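Local coordinates for protein kappa-carrageenase (PDB 1DYP) that hydrolyses internal beta-1,4 linkages between D-galactose 4-sulfate and 3,6-anhydro-D-galactose in kappa-carrageenan, through the family 16 glycoside hydrolase domain that this chain represents, at residues Q231-A235 with P236-W240; E36-G39 with V40-W43; T67-G71 with C72-Q76; T122-R125 with S126-K129. The protein carries 1 engineered substitution. All coordinates share one frame; numbering follows the deposited sequence.

Contact 1: Q231-A235 with P236-W240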
loop_
_atom_site.group_PDB
_atom_site.type_symbol
_atom_site.label_atom_id
_atom_site.label_comp_id
_atom_site.label_asym_id
_atom_site.label_seq_id
_atom_site.Cartn_x
_atom_site.Cartn_y
_atom_site.Cartn_z
ATOM N N GLN A 231 5.780 -2.243 -3.880
ATOM C CA GLN A 231 5.647 -1.723 -5.229
ATOM C C GLN A 231 4.941 -2.769 -6.076
ATOM O O GLN A 231 5.412 -3.898 -6.214
ATOM C CB GLN A 231 7.018 -1.385 -5.813
ATOM C CG GLN A 231 6.938 -0.764 -7.193
ATOM C CD GLN A 231 8.188 -0.000 -7.554
ATOM O OE1 GLN A 231 8.370 1.147 -7.139
ATOM N NE2 GLN A 231 9.065 -0.633 -8.322
ATOM N N GLY A 232 3.794 -2.390 -6.626
ATOM C CA GLY A 232 3.035 -3.318 -7.442
ATOM C C GLY A 232 3.184 -3.065 -8.927
ATOM O O GLY A 232 3.692 -2.028 -9.346
ATOM N N LEU A 233 2.729 -4.025 -9.722
ATOM C CA LEU A 233 2.794 -3.933 -11.174
ATOM C C LEU A 233 1.488 -3.327 -11.688
ATOM O O LEU A 233 0.422 -3.528 -11.095
ATOM C CB LEU A 233 2.996 -5.332 -11.766
ATOM C CG LEU A 233 3.535 -5.443 -13.191
ATOM C CD1 LEU A 233 4.976 -4.927 -13.260
ATOM C CD2 LEU A 233 3.472 -6.904 -13.625
ATOM N N ARG A 234 1.573 -2.592 -12.794
ATOM C CA ARG A 234 0.404 -1.944 -13.382
ATOM C C ARG A 234 0.480 -1.954 -14.903
ATOM O O ARG A 234 1.442 -2.460 -15.484
ATOM C CB ARG A 234 0.310 -0.490 -12.899
ATOM C CG ARG A 234 0.114 -0.326 -11.396
ATOM C CD ARG A 234 -1.262 -0.817 -10.960
ATOM N NE ARG A 234 -1.566 -0.478 -9.568
ATOM C CZ ARG A 234 -1.248 -1.229 -8.519
ATOM N NH1 ARG A 234 -0.608 -2.377 -8.689
ATOM N NH2 ARG A 234 -1.587 -0.833 -7.297
ATOM N N ALA A 235 -0.546 -1.402 -15.540
ATOM C CA ALA A 235 -0.576 -1.310 -16.992
ATOM C C ALA A 235 0.709 -0.579 -17.378
ATOM O O ALA A 235 1.142 0.336 -16.678
ATOM C CB ALA A 235 -1.801 -0.514 -17.436
ATOM N N PRO A 236 1.299 -0.918 -18.530
ATOM C CA PRO A 236 0.898 -1.896 -19.546
ATOM C C PRO A 236 1.216 -3.372 -19.299
ATOM O O PRO A 236 1.156 -4.171 -20.233
ATOM C CB PRO A 236 1.613 -1.385 -20.785
ATOM C CG PRO A 236 2.938 -0.953 -20.209
ATOM C CD PRO A 236 2.531 -0.214 -18.942
ATOM N N HIS A 237 1.536 -3.738 -18.063
ATOM C CA HIS A 237 1.891 -5.123 -17.763
ATOM C C HIS A 237 0.795 -5.905 -17.069
ATOM O O HIS A 237 0.999 -7.052 -16.667
ATOM C CB HIS A 237 3.151 -5.137 -16.907
ATOM C CG HIS A 237 4.248 -4.293 -17.467
ATOM N ND1 HIS A 237 4.817 -4.543 -18.696
ATOM C CD2 HIS A 237 4.846 -3.175 -16.993
ATOM C CE1 HIS A 237 5.718 -3.614 -18.958
ATOM N NE2 HIS A 237 5.754 -2.771 -17.942
ATOM N N THR A 238 -0.376 -5.293 -16.952
ATOM C CA THR A 238 -1.491 -5.931 -16.273
ATOM C C THR A 238 -2.833 -5.636 -16.911
ATOM O O THR A 238 -2.976 -4.722 -17.723
ATOM C CB THR A 238 -1.604 -5.440 -14.817
ATOM O OG1 THR A 238 -1.864 -4.030 -14.822
ATOM C CG2 THR A 238 -0.319 -5.708 -14.046
ATOM N N GLN A 239 -3.813 -6.442 -16.517
ATOM C CA GLN A 239 -5.197 -6.287 -16.930
ATOM C C GLN A 239 -5.913 -6.409 -15.595
ATOM O O GLN A 239 -5.385 -7.014 -14.661
ATOM C CB GLN A 239 -5.654 -7.420 -17.849
ATOM C CG GLN A 239 -4.879 -7.552 -19.148
ATOM C CD GLN A 239 -4.983 -6.328 -20.044
ATOM O OE1 GLN A 239 -5.754 -5.401 -19.780
ATOM N NE2 GLN A 239 -4.205 -6.327 -21.122
ATOM N N TRP A 240 -7.101 -5.832 -15.491
ATOM C CA TRP A 240 -7.850 -5.904 -14.251
ATOM C C TRP A 240 -9.265 -6.374 -14.531
ATOM O O TRP A 240 -10.003 -5.749 -15.291
ATOM C CB TRP A 240 -7.860 -4.538 -13.560
ATOM C CG TRP A 240 -8.819 -4.453 -12.418
ATOM C CD1 TRP A 240 -10.145 -4.124 -12.481
ATOM C CD2 TRP A 240 -8.541 -4.736 -11.044
ATOM N NE1 TRP A 240 -10.707 -4.183 -11.233
ATOM C CE2 TRP A 240 -9.746 -4.558 -10.330
ATOM C CE3 TRP A 240 -7.392 -5.123 -10.346
ATOM C CZ2 TRP A 240 -9.836 -4.754 -8.948
ATOM C CZ3 TRP A 240 -7.479 -5.320 -8.973
ATOM C CH2 TRP A 240 -8.694 -5.134 -8.289
#

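Contact 2: E36-G39 with V40-W43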
loop_
_atom_site.group_PDB
_atom_site.type_symbol
_atom_site.label_atom_id
_atom_site.label_comp_id
_atom_site.label_asym_id
_atom_site.label_seq_id
_atom_site.Cartn_x
_atom_site.Cartn_y
_atom_site.Cartn_z
ATOM N N GLU A 36 2.791 -12.998 1.750
ATOM C CA GLU A 36 1.964 -13.842 0.902
ATOM C C GLU A 36 1.860 -13.147 -0.451
ATOM O O GLU A 36 1.862 -11.918 -0.523
ATOM C CB GLU A 36 0.575 -14.033 1.529
ATOM C CG GLU A 36 -0.403 -12.848 1.437
ATOM C CD GLU A 36 -0.054 -11.652 2.322
ATOM O OE1 GLU A 36 0.758 -11.787 3.264
ATOM O OE2 GLU A 36 -0.624 -10.564 2.080
ATOM N N ASN A 37 1.784 -13.932 -1.520
ATOM C CA ASN A 37 1.700 -13.368 -2.860
ATOM C C ASN A 37 0.286 -13.091 -3.336
ATOM O O ASN A 37 -0.675 -13.720 -2.900
ATOM C CB ASN A 37 2.388 -14.286 -3.871
ATOM C CG ASN A 37 3.889 -14.326 -3.692
ATOM O OD1 ASN A 37 4.539 -13.286 -3.590
ATOM N ND2 ASN A 37 4.452 -15.528 -3.661
ATOM N N TYR A 38 0.183 -12.130 -4.243
ATOM C CA TYR A 38 -1.083 -11.742 -4.839
ATOM C C TYR A 38 -0.760 -10.919 -6.077
ATOM O O TYR A 38 0.413 -10.714 -6.394
ATOM C CB TYR A 38 -1.933 -10.956 -3.836
ATOM C CG TYR A 38 -1.209 -9.845 -3.111
ATOM C CD1 TYR A 38 -1.055 -8.587 -3.692
ATOM C CD2 TYR A 38 -0.689 -10.051 -1.833
ATOM C CE1 TYR A 38 -0.402 -7.559 -3.011
ATOM C CE2 TYR A 38 -0.033 -9.032 -1.148
ATOM C CZ TYR A 38 0.105 -7.791 -1.741
ATOM O OH TYR A 38 0.748 -6.784 -1.059
ATOM N N GLY A 39 -1.782 -10.455 -6.784
ATOM C CA GLY A 39 -1.522 -9.695 -7.991
ATOM C C GLY A 39 -0.899 -10.613 -9.028
ATOM O O GLY A 39 -1.129 -11.824 -9.007
ATOM N N VAL A 40 -0.101 -10.053 -9.930
ATOM C CA VAL A 40 0.533 -10.856 -10.967
ATOM C C VAL A 40 2.051 -10.785 -10.902
ATOM O O VAL A 40 2.739 -10.728 -11.918
ATOM C CB VAL A 40 0.055 -10.431 -12.364
ATOM C CG1 VAL A 40 -1.425 -10.736 -12.501
ATOM C CG2 VAL A 40 0.318 -8.946 -12.584
ATOM N N TRP A 41 2.565 -10.777 -9.682
ATOM C CA TRP A 41 4.000 -10.751 -9.452
ATOM C C TRP A 41 4.208 -11.521 -8.167
ATOM O O TRP A 41 3.246 -11.925 -7.522
ATOM C CB TRP A 41 4.495 -9.311 -9.289
ATOM C CG TRP A 41 3.798 -8.567 -8.195
ATOM C CD1 TRP A 41 4.122 -8.558 -6.869
ATOM C CD2 TRP A 41 2.610 -7.781 -8.325
ATOM N NE1 TRP A 41 3.204 -7.815 -6.163
ATOM C CE2 TRP A 41 2.265 -7.326 -7.033
ATOM C CE3 TRP A 41 1.799 -7.416 -9.409
ATOM C CZ2 TRP A 41 1.141 -6.525 -6.794
ATOM C CZ3 TRP A 41 0.680 -6.616 -9.172
ATOM C CH2 TRP A 41 0.365 -6.180 -7.873
ATOM N N SER A 42 5.460 -11.750 -7.804
ATOM C CA SER A 42 5.747 -12.450 -6.570
ATOM C C SER A 42 6.744 -11.616 -5.794
ATOM O O SER A 42 7.599 -10.951 -6.377
ATOM C CB SER A 42 6.330 -13.836 -6.849
ATOM O OG SER A 42 5.388 -14.652 -7.523
ATOM N N TRP A 43 6.614 -11.638 -4.476
ATOM C CA TRP A 43 7.528 -10.898 -3.627
ATOM C C TRP A 43 8.796 -11.716 -3.443
ATOM O O TRP A 43 8.745 -12.941 -3.343
ATOM C CB TRP A 43 6.909 -10.659 -2.251
ATOM C CG TRP A 43 5.582 -9.989 -2.282
ATOM C CD1 TRP A 43 4.405 -10.493 -1.819
ATOM C CD2 TRP A 43 5.295 -8.672 -2.767
ATOM N NE1 TRP A 43 3.399 -9.571 -1.979
ATOM C CE2 TRP A 43 3.918 -8.444 -2.560
ATOM C CE3 TRP A 43 6.070 -7.661 -3.356
ATOM C CZ2 TRP A 43 3.292 -7.245 -2.919
ATOM C CZ3 TRP A 43 5.448 -6.464 -3.714
ATOM C CH2 TRP A 43 4.069 -6.268 -3.492
HETATM O O HOH W 1 7.227 -15.113 -2.896
HETATM O O HOH W 2 2.874 -10.869 -4.809
#

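Contact 3: T67-G71 with C72-Q76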
loop_
_atom_site.group_PDB
_atom_site.type_symbol
_atom_site.label_atom_id
_atom_site.label_comp_id
_atom_site.label_asym_id
_atom_site.label_seq_id
_atom_site.Cartn_x
_atom_site.Cartn_y
_atom_site.Cartn_z
ATOM N N THR A 67 1.530 -20.868 -7.928
ATOM C CA THR A 67 0.105 -21.133 -7.971
ATOM C C THR A 67 -0.542 -19.758 -8.064
ATOM O O THR A 67 -0.134 -18.816 -7.381
ATOM C CB THR A 67 -0.373 -21.881 -6.717
ATOM O OG1 THR A 67 0.082 -23.238 -6.779
ATOM C CG2 THR A 67 -1.883 -21.882 -6.639
ATOM N N PHE A 68 -1.543 -19.649 -8.928
ATOM C CA PHE A 68 -2.222 -18.385 -9.166
ATOM C C PHE A 68 -3.730 -18.544 -9.046
ATOM O O PHE A 68 -4.304 -19.487 -9.588
ATOM C CB PHE A 68 -1.855 -17.914 -10.573
ATOM C CG PHE A 68 -2.550 -16.661 -11.017
ATOM C CD1 PHE A 68 -2.118 -15.416 -10.574
ATOM C CD2 PHE A 68 -3.606 -16.725 -11.921
ATOM C CE1 PHE A 68 -2.723 -14.247 -11.031
ATOM C CE2 PHE A 68 -4.220 -15.558 -12.385
ATOM C CZ PHE A 68 -3.771 -14.317 -11.936
ATOM N N TRP A 69 -4.368 -17.628 -8.324
ATOM C CA TRP A 69 -5.815 -17.677 -8.182
ATOM C C TRP A 69 -6.448 -16.965 -9.371
ATOM O O TRP A 69 -6.265 -15.762 -9.560
ATOM C CB TRP A 69 -6.267 -17.007 -6.885
ATOM C CG TRP A 69 -7.765 -16.867 -6.783
ATOM C CD1 TRP A 69 -8.476 -15.705 -6.745
ATOM C CD2 TRP A 69 -8.727 -17.928 -6.712
ATOM N NE1 TRP A 69 -9.821 -15.972 -6.652
ATOM C CE2 TRP A 69 -10.003 -17.330 -6.631
ATOM C CE3 TRP A 69 -8.635 -19.326 -6.709
ATOM C CZ2 TRP A 69 -11.182 -18.082 -6.546
ATOM C CZ3 TRP A 69 -9.806 -20.075 -6.625
ATOM C CH2 TRP A 69 -11.063 -19.448 -6.544
ATOM N N ASP A 70 -7.175 -17.732 -10.170
ATOM C CA ASP A 70 -7.873 -17.229 -11.345
ATOM C C ASP A 70 -9.313 -16.970 -10.906
ATOM O O ASP A 70 -10.203 -17.802 -11.108
ATOM C CB ASP A 70 -7.802 -18.290 -12.448
ATOM C CG ASP A 70 -8.572 -17.912 -13.696
ATOM O OD1 ASP A 70 -9.097 -16.781 -13.783
ATOM O OD2 ASP A 70 -8.641 -18.770 -14.598
ATOM N N GLY A 71 -9.520 -15.813 -10.286
ATOM C CA GLY A 71 -10.831 -15.436 -9.789
ATOM C C GLY A 71 -11.954 -15.479 -10.801
ATOM O O GLY A 71 -13.067 -15.895 -10.482
ATOM N N CYS A 72 -11.678 -15.044 -12.023
ATOM C CA CYS A 72 -12.699 -15.051 -13.059
ATOM C C CYS A 72 -13.289 -16.446 -13.231
ATOM O O CYS A 72 -14.493 -16.602 -13.437
ATOM C CB CYS A 72 -12.111 -14.586 -14.387
ATOM S SG CYS A 72 -11.691 -12.817 -14.477
ATOM N N ASN A 73 -12.436 -17.460 -13.147
ATOM C CA ASN A 73 -12.882 -18.836 -13.294
ATOM C C ASN A 73 -13.012 -19.568 -11.961
ATOM O O ASN A 73 -13.276 -20.771 -11.933
ATOM C CB ASN A 73 -11.933 -19.595 -14.223
ATOM C CG ASN A 73 -12.057 -19.145 -15.664
ATOM O OD1 ASN A 73 -13.135 -19.227 -16.255
ATOM N ND2 ASN A 73 -10.960 -18.664 -16.237
ATOM N N GLN A 74 -12.840 -18.835 -10.865
ATOM C CA GLN A 74 -12.944 -19.410 -9.525
ATOM C C GLN A 74 -12.124 -20.689 -9.426
ATOM O O GLN A 74 -12.623 -21.737 -9.005
ATOM C CB GLN A 74 -14.410 -19.705 -9.196
ATOM C CG GLN A 74 -15.265 -18.458 -9.059
ATOM C CD GLN A 74 -14.864 -17.615 -7.863
ATOM O OE1 GLN A 74 -15.029 -18.032 -6.715
ATOM N NE2 GLN A 74 -14.326 -16.428 -8.122
ATOM N N GLN A 75 -10.855 -20.595 -9.805
ATOM C CA GLN A 75 -9.978 -21.756 -9.776
ATOM C C GLN A 75 -8.530 -21.388 -9.512
ATOM O O GLN A 75 -8.057 -20.336 -9.939
ATOM C CB GLN A 75 -10.043 -22.485 -11.117
ATOM C CG GLN A 75 -9.551 -21.627 -12.275
ATOM C CD GLN A 75 -9.626 -22.330 -13.613
ATOM O OE1 GLN A 75 -10.207 -23.410 -13.728
ATOM N NE2 GLN A 75 -9.043 -21.714 -14.640
ATOM N N GLN A 76 -7.836 -22.267 -8.800
ATOM C CA GLN A 76 -6.420 -22.084 -8.523
ATOM C C GLN A 76 -5.721 -22.716 -9.721
ATOM O O GLN A 76 -6.106 -23.799 -10.161
ATOM C CB GLN A 76 -6.017 -22.833 -7.250
ATOM C CG GLN A 76 -6.443 -22.177 -5.949
ATOM C CD GLN A 76 -5.805 -20.817 -5.751
ATOM O OE1 GLN A 76 -4.741 -20.537 -6.300
ATOM N NE2 GLN A 76 -6.442 -19.972 -4.952
#

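Contact 4: T122-R125 with S126-K129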
loop_
_atom_site.group_PDB
_atom_site.type_symbol
_atom_site.label_atom_id
_atom_site.label_comp_id
_atom_site.label_asym_id
_atom_site.label_seq_id
_atom_site.Cartn_x
_atom_site.Cartn_y
_atom_site.Cartn_z
ATOM N N THR A 122 -6.086 -8.903 7.986
ATOM C CA THR A 122 -6.293 -10.240 7.473
ATOM C C THR A 122 -7.780 -10.217 7.140
ATOM O O THR A 122 -8.496 -9.303 7.559
ATOM C CB THR A 122 -6.046 -11.282 8.565
ATOM O OG1 THR A 122 -6.697 -10.860 9.768
ATOM C CG2 THR A 122 -4.559 -11.442 8.824
ATOM N N ILE A 123 -8.245 -11.197 6.376
ATOM C CA ILE A 123 -9.657 -11.259 6.033
ATOM C C ILE A 123 -10.285 -12.298 6.950
ATOM O O ILE A 123 -9.865 -13.455 6.961
ATOM C CB ILE A 123 -9.863 -11.679 4.562
ATOM C CG1 ILE A 123 -9.212 -10.646 3.636
ATOM C CG2 ILE A 123 -11.354 -11.805 4.260
ATOM C CD1 ILE A 123 -9.304 -10.993 2.163
ATOM N N ASP A 124 -11.269 -11.874 7.736
ATOM C CA ASP A 124 -11.947 -12.772 8.665
ATOM C C ASP A 124 -13.359 -13.040 8.175
ATOM O O ASP A 124 -14.273 -12.245 8.410
ATOM C CB ASP A 124 -12.001 -12.155 10.063
ATOM C CG ASP A 124 -12.536 -13.117 11.102
ATOM O OD1 ASP A 124 -13.100 -14.161 10.717
ATOM O OD2 ASP A 124 -12.394 -12.824 12.303
ATOM N N ARG A 125 -13.535 -14.171 7.504
ATOM C CA ARG A 125 -14.834 -14.530 6.961
ATOM C C ARG A 125 -15.809 -15.085 7.999
ATOM O O ARG A 125 -16.944 -15.432 7.666
ATOM C CB ARG A 125 -14.637 -15.509 5.798
ATOM C CG ARG A 125 -13.722 -14.932 4.710
ATOM C CD ARG A 125 -13.519 -15.873 3.527
ATOM N NE ARG A 125 -12.461 -15.405 2.625
ATOM C CZ ARG A 125 -12.551 -14.343 1.828
ATOM N NH1 ARG A 125 -13.657 -13.613 1.800
ATOM N NH2 ARG A 125 -11.527 -14.009 1.053
ATOM N N SER A 126 -15.381 -15.148 9.259
ATOM C CA SER A 126 -16.253 -15.641 10.322
ATOM C C SER A 126 -17.169 -14.521 10.810
ATOM O O SER A 126 -18.139 -14.769 11.523
ATOM C CB SER A 126 -15.435 -16.182 11.502
ATOM O OG SER A 126 -14.834 -15.139 12.245
ATOM N N LEU A 127 -16.850 -13.286 10.430
ATOM C CA LEU A 127 -17.656 -12.129 10.813
ATOM C C LEU A 127 -18.754 -11.981 9.770
ATOM O O LEU A 127 -18.554 -11.370 8.720
ATOM C CB LEU A 127 -16.785 -10.873 10.858
ATOM C CG LEU A 127 -15.711 -10.892 11.949
ATOM C CD1 LEU A 127 -14.769 -9.708 11.770
ATOM C CD2 LEU A 127 -16.374 -10.854 13.319
ATOM N N THR A 128 -19.921 -12.542 10.072
ATOM C CA THR A 128 -21.041 -12.535 9.141
ATOM C C THR A 128 -22.255 -11.695 9.520
ATOM O O THR A 128 -23.230 -11.656 8.769
ATOM C CB THR A 128 -21.526 -13.970 8.898
ATOM O OG1 THR A 128 -21.944 -14.542 10.145
ATOM C CG2 THR A 128 -20.401 -14.818 8.318
ATOM N N LYS A 129 -22.214 -11.034 10.674
ATOM C CA LYS A 129 -23.348 -10.213 11.090
ATOM C C LYS A 129 -23.478 -8.962 10.231
ATOM O O LYS A 129 -22.498 -8.475 9.669
ATOM C CB LYS A 129 -23.208 -9.812 12.561
ATOM C CG LYS A 129 -23.318 -10.978 13.534
ATOM C CD LYS A 129 -23.292 -10.492 14.981
ATOM C CE LYS A 129 -24.548 -9.709 15.348
ATOM N NZ LYS A 129 -25.756 -10.581 15.446
#

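Contact 1: Q231-A235 with P236-W240
Leu233 and His237 cross at about a right angle where the chain leaves strand 225-233 and swings aside through a cis-proline turn. Leu233 CD2 rests 3.7 Å from His237 CB, and CD1 comes up obliquely to the imidazole. Past Thr238 the leucine runs the opposite way, the two side chains sliding alongside with Leu233 CG 4.0 Å from Thr238 CG2. It reaches both neighbours because CG stands anti to the backbone N (chi1 -161°). The threonine divides its branches: CG2 lies against the Leu233 carbonyl, while OG1 sits 3.0 Å from Ala235 N at an angle too poor for a hydrogen bond.

The peptide before Pro236 is cis, and the backbone from Arg234 to His237 fits a type VIa turn, closed by His237 N to Arg234 O at 2.9 Å. Pro236 CG stands over the rim of one imidazole face, and His237 ND1 is tied to Asn250 O. The CB of Arg234 is directed away from 236-240, and NH1 folds over to Leu233 O at 2.9 Å, with that oxygen in the guanidinium plane but the donor above the carbonyl plane. NE donates to Gln145 OE1, and NH2 makes a long, weak ion pair with the proton donor Glu142; Arg234 is important for substrate recognition, and these partners set its guanidinium beside the catalytic acid.

Strand 225-233 pairs antiparallel with both 75-95 and 113-120; Trp41 of strand 41-43 packs on Leu233 and Arg234, while strand 238-241 pairs antiparallel with 244-247, whose Phe245 touches Arg234 and Thr238.

Contact 2: E36-G39 with V40-W43
Asn37 and Trp43 carry the polar part of this turn: Trp43 N donates to Asn37 OD1 at 2.8 Å, almost straight at 170°, with the donor tilted a little from the amide carbonyl plane. Asn37 CG lies anti to its carbonyl carbon (chi1 -69°), and from there the amide reaches strand 41-43. Two waters add bridges, one accepting from Asn37 ND2 and donating to Trp43 O, the other accepting from Tyr38 N and able to donate to Trp41 O, though other acceptors are in reach.

Trp43 presents its edge to the face of Tyr38 in a T-shaped (edge-to-face) pair, the Tyr38 ring and the Trp43 five-membered ring 5.1 Å apart between centroids, planes at 73°; Tyr38 CZ comes within 3.4 Å of Trp43 CZ2. Replacing Trp43 by an alanine would probably open a gap beside Tyr38 and set the phenol ring freer to turn. A CH-pi contact completes the set: Gly39 CA sits over the Trp41 six-membered ring, 4.0 Å from its centroid, where a CB would clash with the ring.

Backbone polar groups are thus met by an amide and water beside packed rings, which fixes how the bend folds near the active site, where Trp41 packs on Arg234.

Contact 3: T67-G71 with C72-Q76
Asp70 OD2 is gripped by two amides from across a tight beta hairpin with a G1 bulge, in which Gln74 and Gln75 both face Asp70. Asn73 ND2 reaches it at 2.8 Å on the syn side, and Gln75 NE2 at 3.0 Å on the anti side; both come from the same face of the carboxylate. The Asn73 amide stands perpendicular to that carboxylate, whereas Gln75 runs side by side with Asp70, pointing the same way. With CG anti to the backbone N (chi1 176°), the aspartate reaches out beside the turn, where OD1 is held by Tyr246 OH.

The backbones of Asp70 and Gln75 form a hydrogen-bonded antiparallel pair: Asp70 N to Gln75 O at 2.8 Å runs nearly along the C=O axis, and the return bond, Gln75 N to Asp70 O, is longer at 3.2 Å. Next comes the non-hydrogen-bonded pair Trp69 and Gln76, whose side chains share the other face of the sheet and cross at about a right angle. Gln76 CG lies 3.7 Å from Trp69 CE3, with the amide turned 35° from the indole plane.

The hairpin joins strands 54-70 and 75-95, and the disulfide of Cys72 ties its turn to Cys242, between strands 238-241 and 244-247. At the tip, Gln74 bends at chi2 and NE2 meets Gly71 O at 2.7 Å, in the carbonyl plane, on a lone pair.

Contact 4: T122-R125 with S126-K129
The backbone makes a type I beta turn from Asp124 to Leu127, closed by a long, weak hydrogen bond from Leu127 N to Asp124 O at 3.4 Å. What holds the bend more firmly is the Asp124 carboxylate. Its OD1 takes Ser126 N at 2.9 Å on the anti side and Ser126 OG at 2.5 Å on the syn side, a short bond; both donors lie out of the carboxylate plane, toward the same face. Two torsions bring the groups together: Asp124 CG is anti to the backbone N (chi1 -173°), and Ser126 OG sits between its own N and carbonyl carbon (chi1 73°). With an alanine at Asp124, both bonds to Ser126 go, and the hydroxyl would probably be set free to turn, the bend resting on its weak closing bond.

Leu127 crosses Asp124 at about a right angle, its CG 3.9 Å from OD2. The Arg125 chain is extended from CG to NE, and Ile123 CG2 lies over the centre of its guanidinium. Thr128 CG2 touches Arg125 O at 3.6 Å.

The loop joins strands 113-120 and 133-139 at the surface, and its side-chain-to-backbone ring from Asp124 OD1 to Ser126 N is an Asx turn superposed on a type I turn.

Contacts 1, 2 and 3 are partly buried, contact 3 lying farthest out with half its residues exposed; contact 4 is a surface turn whose nearest atoms are about 8 Å from contacts 2 and 3. Contacts 1 and 2 touch: Trp41 packs on Gly232 and Leu233, and Val40 meets Thr238, so contact 2 packs against the part of contact 1 that holds Arg234. Phe68 of contact 3 packs on Gly39 and Val40, and strand 75-95 neighbours strands 41-43 and 225-233. The chemistry follows place: aliphatic packing round a cis-proline turn in 1, aromatic packing with an amide and waters in 2, a carboxylate bound by amides in 3, and one bound by a serine in 4.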